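Local coordinates for protein amphiphysin (PDB 1URU) that probably senses and binds curved membranes through its dimeric, crescent-shaped coiled-coil BAR domain, in processes linked to endocytosis, at residues A[36-39]-A[40-44]; A[136-139]-A[140-144]; A[186-189]-A[190-194]. All coordinates share one frame; numbering follows the deposited sequence.

Contact 1 of 3, residues A[36-39]-A[40-44]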
ATOM      1  N   ASP A  36      -7.506 -17.617  45.175  1.00 48.17           N
ATOM      2  CA  ASP A  36      -7.696 -16.243  44.714  1.00 49.01           C
ATOM      3  C   ASP A  36      -6.482 -15.616  44.019  1.00 49.33           C
ATOM      4  O   ASP A  36      -6.644 -14.875  43.043  1.00 49.21           O
ATOM      5  CB  ASP A  36      -8.141 -15.352  45.869  1.00 49.25           C
ATOM      6  CG  ASP A  36      -9.507 -15.721  46.363  1.00 50.35           C
ATOM      7  OD1 ASP A  36     -10.263 -16.295  45.545  1.00 49.43           O
ATOM      8  OD2 ASP A  36      -9.889 -15.523  47.546  1.00 54.16           O
ATOM      9  N   GLU A  37      -5.287 -15.914  44.513  1.00 49.70           N
ATOM     10  CA  GLU A  37      -4.059 -15.402  43.911  1.00 50.10           C
ATOM     11  C   GLU A  37      -3.840 -16.077  42.562  1.00 50.28           C
ATOM     12  O   GLU A  37      -3.406 -15.442  41.615  1.00 50.34           O
ATOM     13  CB  GLU A  37      -2.858 -15.605  44.851  1.00 50.51           C
ATOM     14  CG  GLU A  37      -2.912 -14.777  46.150  1.00 51.00           C
ATOM     15  CD  GLU A  37      -1.688 -14.968  47.041  1.00 53.73           C
ATOM     16  OE1 GLU A  37      -1.176 -16.107  47.153  1.00 55.22           O
ATOM     17  OE2 GLU A  37      -1.216 -13.970  47.633  1.00 55.65           O
ATOM     18  N   ILE A  38      -4.175 -17.359  42.466  1.00 50.43           N
ATOM     19  CA  ILE A  38      -4.180 -18.068  41.180  1.00 50.25           C
ATOM     20  C   ILE A  38      -5.152 -17.411  40.208  1.00 50.50           C
ATOM     21  O   ILE A  38      -4.866 -17.316  39.031  1.00 51.09           O
ATOM     22  CB  ILE A  38      -4.555 -19.580  41.386  1.00 50.04           C
ATOM     23  CG1 ILE A  38      -3.336 -20.376  41.835  1.00 50.23           C
ATOM     24  CG2 ILE A  38      -5.167 -20.219  40.135  1.00 49.29           C
ATOM     25  CD1 ILE A  38      -3.661 -21.487  42.808  1.00 50.21           C
ATOM     26  N   PHE A  39      -6.319 -16.997  40.696  1.00 50.69           N
ATOM     27  CA  PHE A  39      -7.343 -16.408  39.838  1.00 50.56           C
ATOM     28  C   PHE A  39      -6.811 -15.105  39.278  1.00 50.98           C
ATOM     29  O   PHE A  39      -6.986 -14.823  38.100  1.00 51.35           O
ATOM     30  CB  PHE A  39      -8.623 -16.140  40.636  1.00 50.47           C
ATOM     31  CG  PHE A  39      -9.757 -15.595  39.816  1.00 49.01           C
ATOM     32  CD1 PHE A  39     -10.736 -16.438  39.324  1.00 48.32           C
ATOM     33  CD2 PHE A  39      -9.860 -14.234  39.563  1.00 48.43           C
ATOM     34  CE1 PHE A  39     -11.789 -15.940  38.571  1.00 48.11           C
ATOM     35  CE2 PHE A  39     -10.914 -13.721  38.806  1.00 47.98           C
ATOM     36  CZ  PHE A  39     -11.871 -14.578  38.304  1.00 48.18           C
ATOM     37  N   ASP A  40      -6.169 -14.315  40.142  1.00 50.95           N
ATOM     38  CA  ASP A  40      -5.595 -13.037  39.768  1.00 51.04           C
ATOM     39  C   ASP A  40      -4.589 -13.200  38.666  1.00 50.56           C
ATOM     40  O   ASP A  40      -4.549 -12.400  37.763  1.00 50.69           O
ATOM     41  CB  ASP A  40      -4.892 -12.401  40.957  1.00 51.61           C
ATOM     42  CG  ASP A  40      -5.752 -11.385  41.657  1.00 54.01           C
ATOM     43  OD1 ASP A  40      -5.498 -10.170  41.434  1.00 58.77           O
ATOM     44  OD2 ASP A  40      -6.695 -11.697  42.423  1.00 54.68           O
ATOM     45  N   ASP A  41      -3.749 -14.222  38.769  1.00 50.25           N
ATOM     46  CA  ASP A  41      -2.738 -14.481  37.760  1.00 50.08           C
ATOM     47  C   ASP A  41      -3.400 -14.809  36.438  1.00 50.08           C
ATOM     48  O   ASP A  41      -2.917 -14.384  35.394  1.00 49.97           O
ATOM     49  CB  ASP A  41      -1.800 -15.612  38.183  1.00 49.98           C
ATOM     50  CG  ASP A  41      -0.780 -15.177  39.227  1.00 49.70           C
ATOM     51  OD1 ASP A  41      -0.749 -13.994  39.599  1.00 48.54           O
ATOM     52  OD2 ASP A  41       0.020 -15.966  39.764  1.00 50.89           O
ATOM     53  N   HIS A  42      -4.500 -15.555  36.490  1.00 50.05           N
ATOM     54  CA  HIS A  42      -5.298 -15.853  35.298  1.00 50.53           C
ATOM     55  C   HIS A  42      -5.856 -14.589  34.660  1.00 50.77           C
ATOM     56  O   HIS A  42      -5.953 -14.494  33.438  1.00 50.48           O
ATOM     57  CB  HIS A  42      -6.475 -16.755  35.630  1.00 50.60           C
ATOM     58  CG  HIS A  42      -6.109 -18.179  35.881  1.00 50.79           C
ATOM     59  ND1 HIS A  42      -5.538 -18.980  34.919  1.00 51.79           N
ATOM     60  CD2 HIS A  42      -6.248 -18.951  36.982  1.00 51.34           C
ATOM     61  CE1 HIS A  42      -5.343 -20.189  35.418  1.00 52.48           C
ATOM     62  NE2 HIS A  42      -5.765 -20.197  36.670  1.00 52.57           N
ATOM     63  N   LEU A  43      -6.238 -13.636  35.502  1.00 51.19           N
ATOM     64  CA  LEU A  43      -6.682 -12.330  35.047  1.00 51.73           C
ATOM     65  C   LEU A  43      -5.602 -11.543  34.335  1.00 51.67           C
ATOM     66  O   LEU A  43      -5.899 -10.894  33.354  1.00 51.90           O
ATOM     67  CB  LEU A  43      -7.164 -11.486  36.231  1.00 52.22           C
ATOM     68  CG  LEU A  43      -8.529 -11.790  36.824  1.00 53.06           C
ATOM     69  CD1 LEU A  43      -8.935 -10.623  37.721  1.00 54.30           C
ATOM     70  CD2 LEU A  43      -9.572 -12.010  35.746  1.00 53.69           C
ATOM     71  N   ASN A  44      -4.367 -11.564  34.844  1.00 51.81           N
ATOM     72  CA  ASN A  44      -3.293 -10.784  34.245  1.00 51.97           C
ATOM     73  C   ASN A  44      -3.019 -11.314  32.880  1.00 51.79           C
ATOM     74  O   ASN A  44      -2.769 -10.550  31.965  1.00 52.64           O
ATOM     75  CB  ASN A  44      -2.013 -10.825  35.063  1.00 51.90           C
ATOM     76  CG  ASN A  44      -2.131 -10.060  36.363  1.00 53.48           C
ATOM     77  OD1 ASN A  44      -3.190  -9.502  36.697  1.00 52.91           O
ATOM     78  ND2 ASN A  44      -1.045 -10.053  37.129  1.00 55.70           N
TER
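D36 to N44 form a continuous helix in which the amides of D40, D41, H42 and L43 reach back four residues to the carbonyls of D36, E37, I38 and F39, L43 N meeting F39 O at 3.0 Å. The side chains of F39 and L43 pack one turn apart. With CG anti to its backbone N (chi1 -177°), F39 swings its ring so that one ring carbon, CE2, meets the branch point of L43: CE2 to CG is 3.7 Å. Both L43 methyls stay close to that carbon as well, CD1 and CD2 each lying 3.8 Å from F39 CE2.

This segment is near the start of helix 35-84, the first long helix of the three-helix BAR coiled coil, and F39 is the buried residue among D36 to N44. Its ring meets H190 of helix 172-239 edge-to-face and takes a cation-pi contact from R138 of helix 92-156.

Round the helix, I38 and H42 run side by side and point the same way. The I38 methyl CG2 lies 3.5 Å from NE2 of the H42 imidazole, while F39 CA sits at the edge of that ring, in its plane. H42 also packs on P194; an alanine here would probably take the imidazole away from I38 CG2 and from P194, opening a gap between helix 35-84 and helix 172-239.

D41 turns its carboxylate to R33, with which OD2 makes a salt bridge. D36 OD1 makes a weak, long ion pair with R138 NH2.

Contact 2 of 3, residues A[136-139]-A[140-144]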
ATOM      1  N   GLU A 136     -16.245  -9.658  35.510  1.00 60.12           N
ATOM      2  CA  GLU A 136     -16.808  -8.545  36.279  1.00 60.81           C
ATOM      3  C   GLU A 136     -18.086  -8.993  37.001  1.00 61.06           C
ATOM      4  O   GLU A 136     -18.441  -8.443  38.030  1.00 60.99           O
ATOM      5  CB  GLU A 136     -17.070  -7.326  35.361  1.00 60.95           C
ATOM      6  CG  GLU A 136     -15.796  -6.560  35.009  1.00 62.65           C
ATOM      7  CD  GLU A 136     -15.875  -5.685  33.747  1.00 64.30           C
ATOM      8  OE1 GLU A 136     -16.416  -6.112  32.710  1.00 64.11           O
ATOM      9  OE2 GLU A 136     -15.336  -4.555  33.778  1.00 66.30           O
ATOM     10  N   LYS A 137     -18.768 -10.001  36.466  1.00 61.41           N
ATOM     11  CA  LYS A 137     -19.875 -10.622  37.188  1.00 61.84           C
ATOM     12  C   LYS A 137     -19.384 -11.460  38.372  1.00 62.35           C
ATOM     13  O   LYS A 137     -20.020 -11.486  39.395  1.00 62.36           O
ATOM     14  CB  LYS A 137     -20.729 -11.489  36.268  1.00 61.59           C
ATOM     15  CG  LYS A 137     -22.102 -11.777  36.829  1.00 61.89           C
ATOM     16  CD  LYS A 137     -22.926 -12.681  35.890  1.00 63.51           C
ATOM     17  CE  LYS A 137     -23.779 -13.710  36.669  1.00 65.10           C
ATOM     18  NZ  LYS A 137     -23.966 -14.987  35.905  1.00 66.50           N
ATOM     19  N   ARG A 138     -18.261 -12.151  38.241  1.00 63.41           N
ATOM     20  CA  ARG A 138     -17.723 -12.918  39.362  1.00 64.09           C
ATOM     21  C   ARG A 138     -17.288 -11.960  40.453  1.00 65.60           C
ATOM     22  O   ARG A 138     -17.693 -12.127  41.594  1.00 66.29           O
ATOM     23  CB  ARG A 138     -16.559 -13.818  38.926  1.00 63.81           C
ATOM     24  CG  ARG A 138     -15.829 -14.546  40.054  1.00 61.81           C
ATOM     25  CD  ARG A 138     -14.650 -13.781  40.644  1.00 59.86           C
ATOM     26  NE  ARG A 138     -13.702 -14.685  41.276  1.00 59.80           N
ATOM     27  CZ  ARG A 138     -12.769 -14.331  42.164  1.00 60.35           C
ATOM     28  NH1 ARG A 138     -12.629 -13.065  42.552  1.00 60.13           N
ATOM     29  NH2 ARG A 138     -11.948 -15.257  42.666  1.00 59.63           N
ATOM     30  N   ASN A 139     -16.487 -10.954  40.098  1.00 67.09           N
ATOM     31  CA  ASN A 139     -15.986  -9.961  41.055  1.00 68.14           C
ATOM     32  C   ASN A 139     -17.141  -9.260  41.773  1.00 68.84           C
ATOM     33  O   ASN A 139     -17.056  -8.962  42.950  1.00 69.50           O
ATOM     34  CB  ASN A 139     -15.064  -8.930  40.373  1.00 68.28           C
ATOM     35  CG  ASN A 139     -13.817  -9.575  39.709  1.00 69.53           C
ATOM     36  OD1 ASN A 139     -13.630 -10.783  39.759  1.00 72.43           O
ATOM     37  ND2 ASN A 139     -12.982  -8.757  39.076  1.00 69.83           N
ATOM     38  N   ARG A 140     -18.241  -9.039  41.079  1.00 69.57           N
ATOM     39  CA  ARG A 140     -19.390  -8.362  41.674  1.00 70.47           C
ATOM     40  C   ARG A 140     -20.084  -9.289  42.693  1.00 70.81           C
ATOM     41  O   ARG A 140     -20.264  -8.928  43.854  1.00 70.66           O
ATOM     42  CB  ARG A 140     -20.328  -7.946  40.536  1.00 70.75           C
ATOM     43  CG  ARG A 140     -21.561  -7.143  40.894  1.00 72.30           C
ATOM     44  CD  ARG A 140     -22.371  -6.755  39.656  1.00 74.00           C
ATOM     45  NE  ARG A 140     -21.478  -6.288  38.582  1.00 75.80           N
ATOM     46  CZ  ARG A 140     -21.436  -6.761  37.322  1.00 77.44           C
ATOM     47  NH1 ARG A 140     -22.251  -7.741  36.918  1.00 77.02           N
ATOM     48  NH2 ARG A 140     -20.561  -6.238  36.451  1.00 77.83           N
ATOM     49  N   LYS A 141     -20.422 -10.497  42.247  1.00 71.03           N
ATOM     50  CA  LYS A 141     -21.021 -11.530  43.090  1.00 71.35           C
ATOM     51  C   LYS A 141     -20.176 -11.851  44.350  1.00 71.69           C
ATOM     52  O   LYS A 141     -20.723 -12.330  45.358  1.00 71.47           O
ATOM     53  CB  LYS A 141     -21.244 -12.830  42.283  1.00 71.34           C
ATOM     54  CG  LYS A 141     -22.041 -12.692  40.964  1.00 71.33           C
ATOM     55  CD  LYS A 141     -23.520 -13.064  41.079  1.00 72.31           C
ATOM     56  CE  LYS A 141     -24.460 -11.921  40.633  1.00 72.46           C
ATOM     57  NZ  LYS A 141     -25.634 -11.771  41.551  1.00 72.26           N
ATOM     58  N   LEU A 142     -18.865 -11.601  44.283  1.00 71.90           N
ATOM     59  CA  LEU A 142     -17.966 -11.838  45.406  1.00 72.46           C
ATOM     60  C   LEU A 142     -18.125 -10.753  46.481  1.00 73.66           C
ATOM     61  O   LEU A 142     -18.316 -11.086  47.640  1.00 73.65           O
ATOM     62  CB  LEU A 142     -16.501 -11.940  44.941  1.00 72.39           C
ATOM     63  CG  LEU A 142     -15.366 -12.098  45.982  1.00 71.17           C
ATOM     64  CD1 LEU A 142     -15.602 -13.247  46.916  1.00 70.33           C
ATOM     65  CD2 LEU A 142     -14.005 -12.282  45.331  1.00 70.78           C
ATOM     66  N   ILE A 143     -18.073  -9.465  46.123  1.00 75.06           N
ATOM     67  CA  ILE A 143     -18.263  -8.397  47.139  1.00 76.14           C
ATOM     68  C   ILE A 143     -19.702  -8.310  47.709  1.00 77.21           C
ATOM     69  O   ILE A 143     -19.921  -7.654  48.729  1.00 77.74           O
ATOM     70  CB  ILE A 143     -17.836  -6.987  46.627  1.00 76.04           C
ATOM     71  CG1 ILE A 143     -18.946  -6.397  45.727  1.00 75.76           C
ATOM     72  CG2 ILE A 143     -16.412  -7.032  46.005  1.00 75.47           C
ATOM     73  CD1 ILE A 143     -18.542  -5.199  44.892  1.00 76.02           C
ATOM     74  N   ASP A 144     -20.671  -8.931  47.033  1.00 78.21           N
ATOM     75  CA  ASP A 144     -22.041  -9.027  47.527  1.00 78.91           C
ATOM     76  C   ASP A 144     -22.103 -10.138  48.580  1.00 79.55           C
ATOM     77  O   ASP A 144     -22.777  -9.996  49.601  1.00 79.49           O
ATOM     78  CB  ASP A 144     -22.997  -9.308  46.356  1.00 79.03           C
ATOM     79  CG  ASP A 144     -24.480  -9.355  46.773  1.00 79.89           C
ATOM     80  OD1 ASP A 144     -25.166 -10.333  46.391  1.00 79.22           O
ATOM     81  OD2 ASP A 144     -25.053  -8.464  47.455  1.00 81.25           O
TER
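R138 and L142 are joined by the bond from L142 N to R138 O, 3.0 Å long, and R140 N binds E136 O at 3.1 Å. K141 N likewise turns back to K137 O, whose position is less certain, and the bond from I143 N to N139 O is weak, at 3.4 Å.

R140 then doubles back over the same part of the helix. Its chain runs extended until the bend at chi3 (-44°), which lays the guanidinium flat against the backbone, with E136 O 3.4 Å above one face and toward its rim. The oxygen lies over the face, and the angle at NH2 is too poor for a hydrogen bond. Beside it, R140 NH1 lies 3.7 Å from K137 CA, and the side chains of R140 and K137 cross at about a right angle.

On the side facing helix 172-239, R138 bends at chi2 (-90°) and runs alongside L142, its CZ 4.0 Å from the L142 methyl CD2. The polar end of R138 is held by a residue of that neighbouring helix: NH2 bonds N186 OD1. Y182 packs on both R138 and L142, and K141 touches T181.

The two guanidinium groups thus find different surroundings. That of R138, a buried residue, is satisfied by the N186 amide oxygen and the F39 ring, whereas that of R140, an exposed one, lies over the backbone of its own helix.

Contact 3 of 3, residues A[186-189]-A[190-194]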
ATOM      1  N   ASN A 186     -17.099 -18.517  39.983  1.00 56.28           N
ATOM      2  CA  ASN A 186     -15.677 -18.676  40.308  1.00 55.13           C
ATOM      3  C   ASN A 186     -15.070 -19.972  39.781  1.00 54.56           C
ATOM      4  O   ASN A 186     -13.943 -19.974  39.261  1.00 53.86           O
ATOM      5  CB  ASN A 186     -15.465 -18.635  41.820  1.00 55.09           C
ATOM      6  CG  ASN A 186     -14.000 -18.744  42.198  1.00 54.16           C
ATOM      7  OD1 ASN A 186     -13.201 -17.968  41.735  1.00 51.73           O
ATOM      8  ND2 ASN A 186     -13.653 -19.715  43.043  1.00 53.78           N
ATOM      9  N   THR A 187     -15.822 -21.065  39.916  1.00 53.79           N
ATOM     10  CA  THR A 187     -15.353 -22.384  39.484  1.00 53.66           C
ATOM     11  C   THR A 187     -15.243 -22.449  37.962  1.00 53.18           C
ATOM     12  O   THR A 187     -14.261 -22.979  37.419  1.00 52.91           O
ATOM     13  CB  THR A 187     -16.284 -23.490  40.030  1.00 53.70           C
ATOM     14  OG1 THR A 187     -15.934 -23.767  41.391  1.00 54.38           O
ATOM     15  CG2 THR A 187     -16.064 -24.824  39.325  1.00 54.16           C
ATOM     16  N   GLU A 188     -16.257 -21.900  37.293  1.00 52.55           N
ATOM     17  CA  GLU A 188     -16.297 -21.850  35.841  1.00 52.08           C
ATOM     18  C   GLU A 188     -15.141 -21.015  35.293  1.00 51.46           C
ATOM     19  O   GLU A 188     -14.543 -21.370  34.287  1.00 51.37           O
ATOM     20  CB  GLU A 188     -17.622 -21.274  35.355  1.00 52.23           C
ATOM     21  CG  GLU A 188     -18.716 -22.313  35.190  1.00 53.48           C
ATOM     22  CD  GLU A 188     -20.081 -21.690  34.929  1.00 56.55           C
ATOM     23  OE1 GLU A 188     -20.131 -20.551  34.397  1.00 59.29           O
ATOM     24  OE2 GLU A 188     -21.109 -22.342  35.248  1.00 56.92           O
ATOM     25  N   LEU A 189     -14.826 -19.914  35.961  1.00 50.22           N
ATOM     26  CA  LEU A 189     -13.749 -19.053  35.514  1.00 49.71           C
ATOM     27  C   LEU A 189     -12.354 -19.663  35.770  1.00 49.24           C
ATOM     28  O   LEU A 189     -11.388 -19.405  35.024  1.00 49.27           O
ATOM     29  CB  LEU A 189     -13.877 -17.666  36.158  1.00 49.93           C
ATOM     30  CG  LEU A 189     -14.685 -16.564  35.410  1.00 49.75           C
ATOM     31  CD1 LEU A 189     -15.247 -16.985  34.037  1.00 48.37           C
ATOM     32  CD2 LEU A 189     -15.783 -16.025  36.268  1.00 48.15           C
ATOM     33  N   HIS A 190     -12.246 -20.477  36.817  1.00 48.09           N
ATOM     34  CA  HIS A 190     -10.982 -21.128  37.132  1.00 46.48           C
ATOM     35  C   HIS A 190     -10.581 -22.142  36.063  1.00 45.84           C
ATOM     36  O   HIS A 190      -9.405 -22.398  35.889  1.00 45.55           O
ATOM     37  CB  HIS A 190     -11.041 -21.762  38.520  1.00 45.91           C
ATOM     38  CG  HIS A 190     -10.468 -20.894  39.581  1.00 44.20           C
ATOM     39  ND1 HIS A 190      -9.122 -20.619  39.655  1.00 43.33           N
ATOM     40  CD2 HIS A 190     -11.055 -20.199  40.580  1.00 43.60           C
ATOM     41  CE1 HIS A 190      -8.906 -19.802  40.670  1.00 44.18           C
ATOM     42  NE2 HIS A 190     -10.063 -19.521  41.240  1.00 41.06           N
ATOM     43  N   ASP A 191     -11.564 -22.699  35.365  1.00 45.54           N
ATOM     44  CA  ASP A 191     -11.341 -23.554  34.198  1.00 45.79           C
ATOM     45  C   ASP A 191     -11.378 -22.774  32.886  1.00 45.87           C
ATOM     46  O   ASP A 191     -10.563 -23.009  31.990  1.00 46.21           O
ATOM     47  CB  ASP A 191     -12.428 -24.630  34.099  1.00 46.44           C
ATOM     48  CG  ASP A 191     -12.387 -25.658  35.245  1.00 46.98           C
ATOM     49  OD1 ASP A 191     -11.370 -25.776  35.979  1.00 47.58           O
ATOM     50  OD2 ASP A 191     -13.368 -26.392  35.463  1.00 48.80           O
ATOM     51  N   GLU A 192     -12.324 -21.852  32.754  1.00 45.57           N
ATOM     52  CA  GLU A 192     -12.558 -21.234  31.460  1.00 45.98           C
ATOM     53  C   GLU A 192     -11.410 -20.304  31.050  1.00 45.84           C
ATOM     54  O   GLU A 192     -11.031 -20.266  29.889  1.00 45.67           O
ATOM     55  CB  GLU A 192     -13.912 -20.502  31.416  1.00 46.08           C
ATOM     56  CG  GLU A 192     -15.082 -21.411  31.075  1.00 47.05           C
ATOM     57  CD  GLU A 192     -16.430 -20.733  31.254  1.00 50.03           C
ATOM     58  OE1 GLU A 192     -16.571 -19.533  30.906  1.00 53.41           O
ATOM     59  OE2 GLU A 192     -17.363 -21.389  31.750  1.00 51.24           O
ATOM     60  N   LEU A 193     -10.880 -19.553  32.009  1.00 45.72           N
ATOM     61  CA  LEU A 193      -9.837 -18.576  31.735  1.00 45.66           C
ATOM     62  C   LEU A 193      -8.552 -19.198  31.215  1.00 45.06           C
ATOM     63  O   LEU A 193      -8.089 -18.796  30.168  1.00 45.99           O
ATOM     64  CB  LEU A 193      -9.550 -17.709  32.973  1.00 45.76           C
ATOM     65  CG  LEU A 193     -10.639 -16.697  33.312  1.00 45.99           C
ATOM     66  CD1 LEU A 193     -10.492 -16.193  34.737  1.00 46.24           C
ATOM     67  CD2 LEU A 193     -10.648 -15.530  32.309  1.00 44.57           C
ATOM     68  N   PRO A 194      -7.938 -20.130  31.939  1.00 44.35           N
ATOM     69  CA  PRO A 194      -6.737 -20.812  31.422  1.00 44.00           C
ATOM     70  C   PRO A 194      -6.964 -21.585  30.130  1.00 43.66           C
ATOM     71  O   PRO A 194      -6.065 -21.680  29.323  1.00 43.74           O
ATOM     72  CB  PRO A 194      -6.360 -21.786  32.555  1.00 43.59           C
ATOM     73  CG  PRO A 194      -7.547 -21.884  33.388  1.00 43.67           C
ATOM     74  CD  PRO A 194      -8.267 -20.585  33.298  1.00 44.08           C
TER
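Helix 172-239, the last long helix of the BAR coiled coil, carries a kink at P194, and the segment N186 to P194 leads into it. N186 and H190 face helix 35-84, with amide and imidazole planes nearly perpendicular, 88° apart. The amide carbon CG of N186 sits at the imidazole edge, in its plane, and N186 OD1 lies 3.3 Å from H190 CD2. A chi1 of -178° swings the N186 amide away from its own backbone N, which brings OD1 near both H190 CD2 and R138 NH2, its hydrogen-bond donor.

On another side of the helix, E188 and E192 run side by side one turn apart, their carboxylate planes nearly parallel, 16° apart, and OE1 of E188 3.9 Å from OE2 of E192. K134 of helix 92-156 makes a salt bridge to each, which would probably ease the repulsion between them. L189 is buried against F39, M131 and R138.

The backbone bonds run on to L193 N, which meets L189 O at 3.1 Å, that from D191 N to T187 O being weak. Proline has no amide hydrogen to continue the pattern, and instead P194 CD rests 3.8 Å from L189 O.

How the contacts relate
From the N terminus, the chain passes contact 1 early in helix 35-84, contact 2 on helix 92-156 and contact 3 on helix 172-239. Each is a short length of its own helix, so none closes a long loop; the three stand in series, without nesting or crossing. In space they converge: the centre of contact 3 lies about 10 Å from that of contact 1 and about 14 Å from that of contact 2, while the centres of contacts 1 and 2 are about 15 Å apart. Together they mark one level of the three-helix bundle, where F39, R138 and L189 come together and join helices 35-84, 92-156 and 172-239.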